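Local structure of Dye type peroxidase A (Streptomyces lividans 1326, 6GZW) at residues L32-L37 against V155-N160; V84-G89 against L126-G131; V222-R227 against E353-F358. The protein probably catalyses the peroxide-driven oxidation of dyes and related substrates at a ferric haem, as a bacterial dye-decolourising peroxidase. All coordinates share one frame; numbering follows the deposited sequence.

Contact 1: residues L32-L37 against V155-N160; sequences LVAFDL and VRWQMN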
loop_
_atom_site.group_PDB
_atom_site.type_symbol
_atom_site.label_atom_id
_atom_site.label_comp_id
_atom_site.label_asym_id
_atom_site.label_seq_id
_atom_site.Cartn_x
_atom_site.Cartn_y
_atom_site.Cartn_z
ATOM N N LEU A 32 1.605 10.554 3.142
ATOM C CA LEU A 32 1.581 11.855 3.812
ATOM C C LEU A 32 2.799 11.908 4.715
ATOM O O LEU A 32 3.095 10.927 5.386
ATOM C CB LEU A 32 0.341 12.027 4.663
ATOM C CG LEU A 32 -1.030 11.779 4.020
ATOM C CD1 LEU A 32 -2.178 12.141 4.955
ATOM C CD2 LEU A 32 -1.170 12.513 2.692
ATOM N N VAL A 33 3.517 13.031 4.741
ATOM C CA VAL A 33 4.700 13.132 5.581
ATOM C C VAL A 33 4.773 14.544 6.157
ATOM O O VAL A 33 4.387 15.490 5.481
ATOM C CB VAL A 33 5.957 12.719 4.784
ATOM C CG1 VAL A 33 6.078 13.474 3.482
ATOM C CG2 VAL A 33 7.223 12.796 5.618
ATOM N N ALA A 34 5.146 14.650 7.432
ATOM C CA ALA A 34 5.431 15.911 8.069
ATOM C C ALA A 34 6.913 15.978 8.411
ATOM O O ALA A 34 7.507 14.969 8.802
ATOM C CB ALA A 34 4.567 16.081 9.312
ATOM N N PHE A 35 7.499 17.171 8.266
ATOM C CA PHE A 35 8.890 17.430 8.597
ATOM C C PHE A 35 8.970 18.534 9.652
ATOM O O PHE A 35 8.137 19.460 9.612
ATOM C CB PHE A 35 9.664 17.899 7.359
ATOM C CG PHE A 35 9.790 16.876 6.277
ATOM C CD1 PHE A 35 8.804 16.758 5.309
ATOM C CD2 PHE A 35 10.920 16.068 6.157
ATOM C CE1 PHE A 35 8.889 15.844 4.273
ATOM C CE2 PHE A 35 11.011 15.136 5.106
ATOM C CZ PHE A 35 9.986 15.022 4.171
ATOM N N ASP A 36 9.933 18.435 10.560
ATOM C CA ASP A 36 10.311 19.553 11.433
ATOM C C ASP A 36 11.649 20.122 11.040
ATOM O O ASP A 36 12.607 19.391 10.768
ATOM C CB ASP A 36 10.362 19.138 12.899
ATOM C CG ASP A 36 8.980 18.900 13.483
ATOM O OD1 ASP A 36 8.020 19.547 13.039
ATOM O OD2 ASP A 36 8.874 18.092 14.428
ATOM N N LEU A 37 11.733 21.437 11.005
ATOM C CA LEU A 37 13.015 22.080 10.716
ATOM C C LEU A 37 14.068 21.718 11.761
ATOM O O LEU A 37 13.779 21.631 12.954
ATOM C CB LEU A 37 12.827 23.602 10.642
ATOM C CG LEU A 37 12.040 24.110 9.435
ATOM C CD1 LEU A 37 11.693 25.566 9.655
ATOM C CD2 LEU A 37 12.805 23.971 8.157
ATOM N N VAL A 155 12.138 13.977 9.313
ATOM C CA VAL A 155 10.797 13.396 9.261
ATOM C C VAL A 155 10.245 13.349 10.669
ATOM O O VAL A 155 10.816 12.709 11.572
ATOM C CB VAL A 155 10.820 11.986 8.647
ATOM C CG1 VAL A 155 9.454 11.307 8.727
ATOM C CG2 VAL A 155 11.295 12.060 7.212
ATOM N N ARG A 156 9.132 14.045 10.857
ATOM C CA ARG A 156 8.401 14.014 12.115
ATOM C C ARG A 156 7.456 12.804 12.158
ATOM O O ARG A 156 7.402 12.078 13.137
ATOM C CB ARG A 156 7.605 15.322 12.283
ATOM C CG ARG A 156 6.835 15.408 13.584
ATOM C CD ARG A 156 5.978 16.666 13.667
ATOM N NE ARG A 156 5.224 16.620 14.912
ATOM C CZ ARG A 156 5.703 16.903 16.115
ATOM N NH1 ARG A 156 6.943 17.371 16.256
ATOM N NH2 ARG A 156 4.933 16.736 17.177
ATOM N N TRP A 157 6.698 12.630 11.091
ATOM C CA TRP A 157 5.774 11.492 10.961
ATOM C C TRP A 157 5.488 11.200 9.501
ATOM O O TRP A 157 5.682 12.041 8.631
ATOM C CB TRP A 157 4.469 11.665 11.759
ATOM C CG TRP A 157 3.611 12.847 11.456
ATOM C CD1 TRP A 157 3.545 13.987 12.164
ATOM C CD2 TRP A 157 2.646 12.979 10.391
ATOM N NE1 TRP A 157 2.611 14.845 11.617
ATOM C CE2 TRP A 157 2.039 14.243 10.528
ATOM C CE3 TRP A 157 2.237 12.159 9.344
ATOM C CZ2 TRP A 157 1.069 14.705 9.644
ATOM C CZ3 TRP A 157 1.276 12.611 8.468
ATOM C CH2 TRP A 157 0.702 13.887 8.623
ATOM N N GLN A 158 5.080 9.975 9.229
ATOM C CA GLN A 158 4.792 9.582 7.849
ATOM C C GLN A 158 3.790 8.455 7.854
ATOM O O GLN A 158 3.908 7.503 8.683
ATOM C CB GLN A 158 6.076 9.193 7.111
ATOM C CG GLN A 158 5.910 9.033 5.590
ATOM C CD GLN A 158 5.577 7.619 5.184
ATOM O OE1 GLN A 158 6.327 6.717 5.486
ATOM N NE2 GLN A 158 4.493 7.434 4.446
ATOM N N MET A 159 2.765 8.611 7.009
ATOM C CA MET A 159 1.640 7.646 6.899
ATOM C C MET A 159 1.459 7.201 5.449
ATOM O O MET A 159 1.499 8.018 4.524
ATOM C CB MET A 159 0.340 8.273 7.447
ATOM C CG MET A 159 0.456 8.653 8.907
ATOM S SD MET A 159 -0.998 9.505 9.529
ATOM C CE MET A 159 -0.273 10.153 11.028
ATOM N N ASN A 160 1.163 5.915 5.245
ATOM C CA ASN A 160 0.827 5.378 3.946
ATOM C C ASN A 160 -0.669 5.204 3.802
ATOM O O ASN A 160 -1.337 4.813 4.747
ATOM C CB ASN A 160 1.387 3.972 3.767
ATOM C CG ASN A 160 2.897 3.915 3.844
ATOM O OD1 ASN A 160 3.608 4.891 3.498
ATOM N ND2 ASN A 160 3.411 2.734 4.279
#
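Strands 32-37 and 155-160 run antiparallel as the first and fourth strands of the N-terminal ferredoxin-like domain, and a classic beta bulge interrupts their pairing: R156 and W157 both face A34. In the backbone, L32 and M159 form a regular hydrogen-bonded pair, and A34 N donates to W157 O. At the bulge A34 O takes two N-H groups, R156 N at 2.8 Å and W157 N more weakly at 3.4 Å.

The aromatic contact lies on the face of L32, A34, W157 and M159. W157 holds CG in the crowded position between its backbone N and carbonyl carbon (chi1 59°), which lays the indole across the neighbouring strand. A34 CB sits over its five-membered ring, 3.4 Å from the centroid, in a CH-pi contact. M159 CE covers the opposite face, so the ring is sandwiched, while NE1 is tied to N123 O. L32 CB touches the far rim at CZ3.

The bulge residue R156 also forms a salt bridge with D36. Its side chain is extended from CG to NE, and R156 NH1 meets the syn lone pair of D36 OD2 at 2.8 Å, in the guanidinium plane although the two planar groups are turned 55° apart. NE and NH2 are bonded to S122 O and K119 O and D36 OD1 to D125 N, which should fix the rotation of both groups.

F35 CE2 meets V155 CG2 obliquely at 3.7 Å. On the face of V33 and Q158, V33 CB rests on Q158 CG and both residues touch L142 of helix 135-149. H307 of the second subunit bonds to Q158 OE1 and N160 ND2, and within the strand Q158 NE2 donates almost straight (172°) to N160 OD1 at 2.9 Å.

Contact 2: residues V84-G89 against L126-G131; sequences VTFGFG and LWVQIG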
loop_
_atom_site.group_PDB
_atom_site.type_symbol
_atom_site.label_atom_id
_atom_site.label_comp_id
_atom_site.label_asym_id
_atom_site.label_seq_id
_atom_site.Cartn_x
_atom_site.Cartn_y
_atom_site.Cartn_z
ATOM N N VAL A 84 2.353 16.106 -6.008
ATOM C CA VAL A 84 3.047 16.495 -4.788
ATOM C C VAL A 84 2.512 17.866 -4.370
ATOM O O VAL A 84 2.476 18.783 -5.189
ATOM C CB VAL A 84 4.580 16.583 -4.994
ATOM C CG1 VAL A 84 5.273 16.733 -3.644
ATOM C CG2 VAL A 84 5.079 15.346 -5.710
ATOM N N THR A 85 2.118 17.977 -3.111
ATOM C CA THR A 85 1.512 19.177 -2.537
ATOM C C THR A 85 2.189 19.536 -1.227
ATOM O O THR A 85 2.499 18.645 -0.425
ATOM C CB THR A 85 0.045 18.869 -2.176
ATOM O OG1 THR A 85 -0.567 18.161 -3.252
ATOM C CG2 THR A 85 -0.694 20.121 -1.854
ATOM N N PHE A 86 2.389 20.832 -0.987
ATOM C CA PHE A 86 3.164 21.319 0.142
ATOM C C PHE A 86 2.369 22.251 1.051
ATOM O O PHE A 86 1.687 23.169 0.543
ATOM C CB PHE A 86 4.385 22.097 -0.377
ATOM C CG PHE A 86 5.270 21.311 -1.333
ATOM C CD1 PHE A 86 6.201 20.378 -0.846
ATOM C CD2 PHE A 86 5.140 21.450 -2.717
ATOM C CE1 PHE A 86 6.987 19.652 -1.698
ATOM C CE2 PHE A 86 5.935 20.704 -3.591
ATOM C CZ PHE A 86 6.863 19.798 -3.072
ATOM N N GLY A 87 2.534 22.104 2.374
ATOM C CA GLY A 87 1.922 23.022 3.343
ATOM C C GLY A 87 2.830 23.386 4.503
ATOM O O GLY A 87 3.859 22.741 4.727
ATOM N N PHE A 88 2.430 24.434 5.228
ATOM C CA PHE A 88 3.132 24.957 6.390
ATOM C C PHE A 88 2.231 24.897 7.623
ATOM O O PHE A 88 1.054 25.310 7.555
ATOM C CB PHE A 88 3.551 26.427 6.156
ATOM C CG PHE A 88 4.374 26.629 4.936
ATOM C CD1 PHE A 88 3.778 26.730 3.685
ATOM C CD2 PHE A 88 5.758 26.659 5.016
ATOM C CE1 PHE A 88 4.533 26.878 2.535
ATOM C CE2 PHE A 88 6.516 26.806 3.879
ATOM C CZ PHE A 88 5.916 26.916 2.637
ATOM N N GLY A 89 2.763 24.430 8.745
ATOM C CA GLY A 89 2.011 24.321 9.990
ATOM C C GLY A 89 2.197 25.587 10.818
ATOM O O GLY A 89 3.096 26.394 10.534
ATOM N N LEU A 126 6.180 21.382 8.480
ATOM C CA LEU A 126 5.957 21.269 7.043
ATOM C C LEU A 126 5.209 19.987 6.733
ATOM O O LEU A 126 5.474 18.960 7.366
ATOM C CB LEU A 126 7.282 21.242 6.289
ATOM C CG LEU A 126 8.097 22.534 6.322
ATOM C CD1 LEU A 126 9.520 22.253 5.892
ATOM C CD2 LEU A 126 7.448 23.608 5.451
ATOM N N TRP A 127 4.330 20.033 5.745
ATOM C CA TRP A 127 3.589 18.832 5.321
ATOM C C TRP A 127 3.746 18.634 3.834
ATOM O O TRP A 127 3.728 19.590 3.074
ATOM C CB TRP A 127 2.127 19.042 5.677
ATOM C CG TRP A 127 1.154 17.965 5.288
ATOM C CD1 TRP A 127 0.966 16.732 5.890
ATOM C CD2 TRP A 127 0.201 18.044 4.224
ATOM N NE1 TRP A 127 -0.060 16.075 5.268
ATOM C CE2 TRP A 127 -0.551 16.849 4.248
ATOM C CE3 TRP A 127 -0.117 19.030 3.271
ATOM C CZ2 TRP A 127 -1.601 16.602 3.336
ATOM C CZ3 TRP A 127 -1.150 18.778 2.346
ATOM C CH2 TRP A 127 -1.894 17.586 2.401
ATOM N N VAL A 128 3.931 17.375 3.407
ATOM C CA VAL A 128 3.899 17.043 1.995
ATOM C C VAL A 128 2.931 15.900 1.771
ATOM O O VAL A 128 2.950 14.910 2.533
ATOM C CB VAL A 128 5.296 16.618 1.467
ATOM C CG1 VAL A 128 5.244 16.468 -0.048
ATOM C CG2 VAL A 128 6.344 17.630 1.891
ATOM N N GLN A 129 2.097 16.040 0.733
ATOM C CA GLN A 129 1.195 14.978 0.291
ATOM C C GLN A 129 1.657 14.461 -1.054
ATOM O O GLN A 129 1.767 15.209 -2.032
ATOM C CB GLN A 129 -0.236 15.512 0.174
ATOM C CG GLN A 129 -1.257 14.525 -0.404
ATOM C CD GLN A 129 -2.595 15.187 -0.622
ATOM O OE1 GLN A 129 -2.732 16.076 -1.485
ATOM N NE2 GLN A 129 -3.581 14.788 0.154
ATOM N N ILE A 130 1.909 13.153 -1.116
ATOM C CA ILE A 130 2.293 12.509 -2.350
ATOM C C ILE A 130 1.226 11.482 -2.709
ATOM O O ILE A 130 0.823 10.695 -1.853
ATOM C CB ILE A 130 3.651 11.820 -2.182
ATOM C CG1 ILE A 130 4.692 12.921 -1.976
ATOM C CG2 ILE A 130 3.987 10.949 -3.403
ATOM C CD1 ILE A 130 5.969 12.434 -1.424
ATOM N N GLY A 131 0.783 11.495 -3.959
ATOM C CA GLY A 131 -0.120 10.492 -4.491
ATOM C C GLY A 131 0.122 10.144 -5.938
ATOM O O GLY A 131 0.617 10.971 -6.707
HETATM O O HOH W 1 -0.383 15.574 -3.828
#
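The second and third strands of the N-terminal ferredoxin-like domain, 84-89 and 126-131, pair here as a regular antiparallel ladder without a bulge. Four backbone hydrogen bonds hold it, two between T85 and Q129 and two between G87 and W127. Most acceptors are met in the carbonyl plane, but W127 N approaches G87 O from 44° above it.

One face carries V84, F86, F88, L126, V128 and I130. V84 and V128 lie side by side, their CG1 atoms, each anti to its own backbone N, meeting at 3.6 Å. V128 CG2 leans on F86 CD1, so this valine packs against two residues of the neighbouring strand. Further along, L126 CD2 presses on F88 CD2 at 3.5 Å. W53 of helix 43-61 covers L126 and V128 from above this layer.

The other face holds T85, W127 and Q129. G87 has no side chain opposite W127, and its backbone N comes to the indole edge near the ring plane. Q129 N lies over the centre of the same indole, 4.3 Å above it, and F358 stacks with the ring. T85 OG1 is bonded to P20 O and also accepts a hydrogen bond from a water at 2.7 Å. The same water donates to Q129 O at 2.8 Å, and T85 N reaches that oxygen too.

The chemistry is thus divided by face: a purely hydrocarbon layer packs beneath the helix, whereas the indole side includes a hydroxyl and a water whose bonds satisfy polar atoms within a buried ladder.

Contact 3: residues V222-R227 against E353-F358; sequences VVRRIR and EASGLF. With HEM (protoporphyrin IX containing Fe), chain C.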
loop_
_atom_site.group_PDB
_atom_site.type_symbol
_atom_site.label_atom_id
_atom_site.label_comp_id
_atom_site.label_asym_id
_atom_site.label_seq_id
_atom_site.Cartn_x
_atom_site.Cartn_y
_atom_site.Cartn_z
ATOM N N VAL A 222 -6.946 20.075 6.675
ATOM C CA VAL A 222 -6.970 19.385 7.956
ATOM C C VAL A 222 -6.857 17.906 7.637
ATOM O O VAL A 222 -7.670 17.380 6.871
ATOM C CB VAL A 222 -8.251 19.686 8.759
ATOM C CG1 VAL A 222 -8.343 18.802 10.005
ATOM C CG2 VAL A 222 -8.286 21.169 9.106
ATOM N N VAL A 223 -5.810 17.278 8.177
ATOM C CA VAL A 223 -5.546 15.841 8.088
ATOM C C VAL A 223 -5.984 15.246 9.414
ATOM O O VAL A 223 -5.612 15.768 10.478
ATOM C CB VAL A 223 -4.042 15.598 7.902
ATOM C CG1 VAL A 223 -3.708 14.112 7.888
ATOM C CG2 VAL A 223 -3.559 16.281 6.645
ATOM N N ARG A 224 -6.745 14.152 9.356
ATOM C CA ARG A 224 -7.076 13.358 10.554
ATOM C C ARG A 224 -6.841 11.903 10.268
ATOM O O ARG A 224 -7.363 11.375 9.275
ATOM C CB ARG A 224 -8.551 13.555 10.975
ATOM C CG ARG A 224 -8.953 15.023 11.146
ATOM C CD ARG A 224 -8.362 15.671 12.385
ATOM N NE ARG A 224 -9.086 15.261 13.588
ATOM C CZ ARG A 224 -9.102 15.932 14.739
ATOM N NH1 ARG A 224 -8.359 17.037 14.912
ATOM N NH2 ARG A 224 -9.856 15.473 15.752
ATOM N N ARG A 225 -6.047 11.251 11.118
ATOM C CA ARG A 225 -5.856 9.818 11.048
ATOM C C ARG A 225 -7.001 9.252 11.891
ATOM O O ARG A 225 -6.932 9.291 13.112
ATOM C CB ARG A 225 -4.494 9.387 11.612
ATOM C CG ARG A 225 -4.230 7.882 11.500
ATOM C CD ARG A 225 -3.011 7.484 12.314
ATOM N NE ARG A 225 -2.720 6.052 12.232
ATOM C CZ ARG A 225 -2.126 5.457 11.191
ATOM N NH1 ARG A 225 -1.790 6.154 10.113
ATOM N NH2 ARG A 225 -1.890 4.154 11.212
ATOM N N ILE A 226 -8.020 8.695 11.224
ATOM C CA ILE A 226 -9.203 8.230 11.926
ATOM C C ILE A 226 -9.244 6.715 11.835
ATOM O O ILE A 226 -9.474 6.156 10.764
ATOM C CB ILE A 226 -10.490 8.835 11.336
ATOM C CG1 ILE A 226 -10.375 10.354 11.232
ATOM C CG2 ILE A 226 -11.679 8.448 12.195
ATOM C CD1 ILE A 226 -11.585 11.003 10.599
ATOM N N ARG A 227 -9.013 6.045 12.970
ATOM C CA ARG A 227 -9.080 4.616 13.006
ATOM C C ARG A 227 -10.519 4.196 12.952
ATOM O O ARG A 227 -11.381 4.819 13.567
ATOM C CB ARG A 227 -8.428 4.057 14.276
ATOM C CG ARG A 227 -8.465 2.532 14.356
ATOM C CD ARG A 227 -7.389 1.986 15.270
ATOM N NE ARG A 227 -7.614 2.321 16.681
ATOM C CZ ARG A 227 -8.338 1.600 17.524
ATOM N NH1 ARG A 227 -8.989 0.513 17.133
ATOM N NH2 ARG A 227 -8.419 1.985 18.792
ATOM N N GLU A 353 -6.980 9.709 15.853
ATOM C CA GLU A 353 -5.711 9.389 16.511
ATOM C C GLU A 353 -4.508 10.218 16.095
ATOM O O GLU A 353 -3.445 10.062 16.691
ATOM C CB GLU A 353 -5.409 7.891 16.373
ATOM C CG GLU A 353 -6.420 7.045 17.169
ATOM C CD GLU A 353 -6.220 5.551 17.090
ATOM O OE1 GLU A 353 -5.334 5.060 16.371
ATOM O OE2 GLU A 353 -6.977 4.869 17.793
ATOM N N ALA A 354 -4.655 11.068 15.068
ATOM C CA ALA A 354 -3.633 12.065 14.746
ATOM C C ALA A 354 -4.284 13.194 13.982
ATOM O O ALA A 354 -5.355 12.989 13.385
ATOM C CB ALA A 354 -2.493 11.443 13.962
ATOM N N SER A 355 -3.642 14.372 13.962
ATOM C CA SER A 355 -4.238 15.549 13.354
ATOM C C SER A 355 -3.167 16.475 12.813
ATOM O O SER A 355 -2.087 16.524 13.339
ATOM C CB SER A 355 -5.020 16.320 14.399
ATOM O OG SER A 355 -5.639 17.457 13.815
ATOM N N GLY A 356 -3.496 17.235 11.788
ATOM C CA GLY A 356 -2.577 18.283 11.289
ATOM C C GLY A 356 -3.428 19.332 10.600
ATOM O O GLY A 356 -4.446 19.010 10.010
ATOM N N LEU A 357 -3.026 20.589 10.741
ATOM C CA LEU A 357 -3.652 21.718 10.074
ATOM C C LEU A 357 -2.557 22.486 9.351
ATOM O O LEU A 357 -1.624 22.962 10.010
ATOM C CB LEU A 357 -4.364 22.623 11.088
ATOM C CG LEU A 357 -4.765 24.030 10.671
ATOM C CD1 LEU A 357 -5.686 24.015 9.475
ATOM C CD2 LEU A 357 -5.399 24.761 11.847
ATOM N N PHE A 358 -2.608 22.538 8.010
ATOM C CA PHE A 358 -1.537 23.179 7.231
ATOM C C PHE A 358 -2.058 24.214 6.235
ATOM O O PHE A 358 -3.155 24.056 5.676
ATOM C CB PHE A 358 -0.668 22.123 6.539
ATOM C CG PHE A 358 -0.183 21.030 7.464
ATOM C CD1 PHE A 358 0.876 21.237 8.342
ATOM C CD2 PHE A 358 -0.813 19.792 7.474
ATOM C CE1 PHE A 358 1.303 20.232 9.189
ATOM C CE2 PHE A 358 -0.383 18.777 8.325
ATOM C CZ PHE A 358 0.679 18.985 9.187
HETATM C CHA HEM C . -20.235 12.423 3.929
HETATM C CHB HEM C . -18.111 8.545 5.898
HETATM C CHC HEM C . -15.500 11.498 8.736
HETATM C CHD HEM C . -17.619 15.341 6.765
HETATM C C1A HEM C . -19.892 11.127 4.214
HETATM C C2A HEM C . -20.504 9.981 3.625
HETATM C C3A HEM C . -19.903 8.904 4.189
HETATM C C4A HEM C . -18.927 9.377 5.127
HETATM C CMA HEM C . -20.155 7.444 3.893
HETATM C CAA HEM C . -21.619 9.957 2.588
HETATM C CBA HEM C . -21.205 9.958 1.125
HETATM C CGA HEM C . -20.594 11.260 0.728
HETATM O O1A HEM C . -21.286 12.262 0.403
HETATM O O2A HEM C . -19.335 11.383 0.738
HETATM C C1B HEM C . -17.183 9.026 6.840
HETATM C C2B HEM C . -16.300 8.196 7.591
HETATM C C3B HEM C . -15.556 8.991 8.404
HETATM C C4B HEM C . -16.009 10.385 8.112
HETATM C CMB HEM C . -16.247 6.700 7.527
HETATM C CAB HEM C . -14.443 8.641 9.312
HETATM C CBB HEM C . -13.668 7.580 9.166
HETATM C C1C HEM C . -15.873 12.802 8.494
HETATM C C2C HEM C . -15.329 13.933 9.157
HETATM C C3C HEM C . -15.952 15.037 8.601
HETATM C C4C HEM C . -16.844 14.555 7.576
HETATM C CMC HEM C . -14.319 13.953 10.262
HETATM C CAC HEM C . -15.830 16.474 8.945
HETATM C CBC HEM C . -15.420 17.004 10.108
HETATM C C1D HEM C . -18.457 14.795 5.784
HETATM C C2D HEM C . -19.217 15.691 4.892
HETATM C C3D HEM C . -19.953 14.889 4.099
HETATM C C4D HEM C . -19.620 13.500 4.527
HETATM C CMD HEM C . -19.156 17.215 4.845
HETATM C CAD HEM C . -20.911 15.351 3.012
HETATM C CBD HEM C . -22.292 15.710 3.570
HETATM C CGD HEM C . -23.180 16.227 2.481
HETATM O O1D HEM C . -23.970 15.449 1.876
HETATM O O2D HEM C . -23.107 17.432 2.166
HETATM N NA HEM C . -18.997 10.749 5.204
HETATM N NB HEM C . -16.988 10.299 7.205
HETATM N NC HEM C . -16.816 13.178 7.598
HETATM N ND HEM C . -18.790 13.505 5.603
HETATM FE FE HEM C . -17.946 11.955 6.394
HETATM O O HOH W 2 -4.638 4.388 13.792
HETATM O O HOH W 3 -16.468 12.036 5.075
#
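E353 OE2 is held by three guanidinium N-H groups: R227 NE at 2.9 Å and R227 NH2 weakly at 3.4 Å, together a salt bridge across the strands, and R351 NE from its own strand. It lies near the R227 guanidinium plane at the edge, with NE approaching from above the carboxylate plane. The other oxygen, OE1, probably takes a proton from a water that accepts from R225 NE.

Strands 222-227 and 353-358 are the first and fourth strands of the C-terminal ferredoxin-like domain, antiparallel and broken by a classic beta bulge in which E353 and A354 both face R225. R225 O takes E353 N nearly along its C=O axis at 2.8 Å, with A354 N adding only a weak bond. V223 and G356 form a regular two-bond pair. A CB on G356 would come within 2.5 Å of F358 CE2, so the absent side chain lets that ring lie against the strand.

R224 bends at chi2 and chi3 (-72° and -77°), folding its guanidinium back across the neighbouring strand. R224 NH1 donates to S355 OG at 3.0 Å in a bent bond (135°), while NH2 forms a salt bridge with D115 and NE bonds to H352. A leucine here would remove the N-H groups that meet S355, D115 and H352, and would probably loosen the link between the strands and leave the charge of D115 less well balanced. On the other face R225 is extended from CG to NE, and its NH2 reaches both D308 and D317.

V222 CG2 meets L357 CD1 obliquely at 3.9 Å. Farther along, I226 belongs to the haem pocket. The haem iron binds a water at 2.0 Å, and I226 touches the porphyrin periphery, its CG2 lying 3.7 Å from the vinyl carbon CBB.

Overall arrangement
Contacts 1 and 3 join equivalent elements, first strand to fourth, in the two ferredoxin-like domains. Both contain a classic bulge, and in each a bulge residue on the fourth strand forms a salt bridge with the first, the charges being exchanged between the strands. Contact 2 pairs strands two and three and is the most uniformly buried, with regular, largely apolar packing. Strands 29-37 and 126-132 are neighbours, as are 83-89 and 350-360, so one continuous sheet links all three contacts. M159 of contact 1 also packs on R225 and A354, and L32 on V223. Contact 1 meets the second subunit through V155, Q158 and N160, whereas contact 3, richest in arginines, borders the haem.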